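Local coordinates for peptidoglycan glycosyltransferase (Eggerthella lenta, PDB 4MNR), which belongs to the penicillin-binding proteins and includes a domain of the beta-lactamase-like, penicillin-recognising fold, at residues L447-A450 and L451-G455. Numbering follows the deposited sequence.
Sequences LKTA and LEVQG
Leu451 meets Leu447 one helical turn back: its N donates to Leu447 O at 2.9 Å, while its CG lies 3.2 Å from the same Leu447 O. Both leucine side chains reach Ile392 in a loop; Leu447 also touches Val425 and Val427 of strand 425-431, and Ala450 touches Val425, which places this flank against the sheet. Glu452 N binds Lys448 O in the next i to i+4 step. With CG beside its own backbone N (chi1 -71°), the exposed Glu452 runs its otherwise extended chain back over that carbonyl and brings OE2 to 3.3 Å from Lys448 CE. The lysine bends at its last torsion (chi4 66°), leaving Lys448 NZ 3.9 Å from Glu452 OE2, a long salt bridge. Val453 N uses Thr449 O, whereas Thr449 OG1 is hydrogen-bonded to Asn445 O. Val453 CG2 approaches Thr449 CG2 at 4.3 Å, and both residues touch helix 115-125. Gln454 N continues the series to Ala450 O at 3.0 Å; its extended side chain passes that carbonyl, Gln454 CG lying 3.2 Å from Ala450 O, with NE2 hydrogen-bonded to Arg424 O. Gly455 takes positive phi (92°), and its N returns to Glu452 O at 3.0 Å, one of two bonds back into the last turn. Together they make a Schellman motif closing the C-terminal helix, which packs beside helix 115-125 on the five-stranded antiparallel sheet, as in the penicillin-binding protein and beta-lactamase fold.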
loop_
_atom_site.group_PDB
_atom_site.type_symbol
_atom_site.label_atom_id
_atom_site.label_comp_id
_atom_site.label_asym_id
_atom_site.label_seq_id
_atom_site.Cartn_x
_atom_site.Cartn_y
_atom_site.Cartn_z
ATOM N N LEU A 447 0.048 -7.249 11.714
ATOM C CA LEU A 447 -1.344 -7.657 11.899
ATOM C C LEU A 447 -1.628 -8.066 13.347
ATOM O O LEU A 447 -2.663 -7.694 13.908
ATOM C CB LEU A 447 -1.681 -8.828 10.982
ATOM C CG LEU A 447 -2.030 -8.527 9.528
ATOM C CD1 LEU A 447 -2.015 -9.818 8.739
ATOM C CD2 LEU A 447 -3.398 -7.859 9.449
ATOM N N LYS A 448 -0.719 -8.835 13.953
ATOM C CA LYS A 448 -0.896 -9.287 15.335
ATOM C C LYS A 448 -0.971 -8.075 16.254
ATOM O O LYS A 448 -1.832 -8.006 17.120
ATOM C CB LYS A 448 0.240 -10.218 15.772
ATOM C CG LYS A 448 0.029 -10.875 17.123
ATOM C CD LYS A 448 1.217 -11.763 17.500
ATOM C CE LYS A 448 1.101 -12.280 18.927
ATOM N NZ LYS A 448 -0.043 -13.214 19.097
ATOM N N THR A 449 -0.087 -7.103 16.042
ATOM C CA THR A 449 -0.100 -5.907 16.876
ATOM C C THR A 449 -1.398 -5.137 16.705
ATOM O O THR A 449 -1.996 -4.709 17.694
ATOM C CB THR A 449 1.103 -4.990 16.583
ATOM O OG1 THR A 449 2.305 -5.677 16.959
ATOM C CG2 THR A 449 1.003 -3.709 17.402
ATOM N N ALA A 450 -1.834 -4.968 15.462
ATOM C CA ALA A 450 -3.115 -4.306 15.213
ATOM C C ALA A 450 -4.268 -5.024 15.931
ATOM O O ALA A 450 -5.110 -4.375 16.550
ATOM C CB ALA A 450 -3.391 -4.195 13.722
ATOM N N LEU A 451 -4.299 -6.355 15.869
ATOM C CA LEU A 451 -5.377 -7.107 16.528
ATOM C C LEU A 451 -5.304 -6.994 18.046
ATOM O O LEU A 451 -6.326 -6.940 18.725
ATOM C CB LEU A 451 -5.359 -8.578 16.098
ATOM C CG LEU A 451 -5.654 -8.740 14.608
ATOM C CD1 LEU A 451 -5.214 -10.111 14.134
ATOM C CD2 LEU A 451 -7.136 -8.545 14.343
ATOM N N GLU A 452 -4.088 -6.955 18.585
ATOM C CA GLU A 452 -3.923 -6.753 20.027
ATOM C C GLU A 452 -4.442 -5.379 20.474
ATOM O O GLU A 452 -5.140 -5.266 21.497
ATOM C CB GLU A 452 -2.453 -6.912 20.412
ATOM C CG GLU A 452 -1.941 -8.341 20.338
ATOM C CD GLU A 452 -0.425 -8.426 20.444
ATOM O OE1 GLU A 452 0.245 -7.366 20.444
ATOM O OE2 GLU A 452 0.095 -9.557 20.528
ATOM N N VAL A 453 -4.078 -4.345 19.713
ATOM C CA VAL A 453 -4.472 -2.970 20.017
ATOM C C VAL A 453 -5.989 -2.841 19.984
ATOM O O VAL A 453 -6.594 -2.195 20.854
ATOM C CB VAL A 453 -3.825 -1.991 19.019
ATOM C CG1 VAL A 453 -4.512 -0.631 19.067
ATOM C CG2 VAL A 453 -2.338 -1.875 19.307
ATOM N N GLN A 454 -6.597 -3.506 19.008
ATOM C CA GLN A 454 -8.048 -3.487 18.835
ATOM C C GLN A 454 -8.784 -4.392 19.831
ATOM O O GLN A 454 -10.013 -4.377 19.903
ATOM C CB GLN A 454 -8.417 -3.848 17.387
ATOM C CG GLN A 454 -7.948 -2.828 16.338
ATOM C CD GLN A 454 -8.248 -3.267 14.913
ATOM O OE1 GLN A 454 -8.566 -4.430 14.671
ATOM N NE2 GLN A 454 -8.142 -2.336 13.961
ATOM N N GLY A 455 -8.039 -5.179 20.604
ATOM C CA GLY A 455 -8.633 -6.003 21.635
ATOM C C GLY A 455 -9.017 -7.425 21.247
ATOM O O GLY A 455 -9.498 -8.184 22.089
#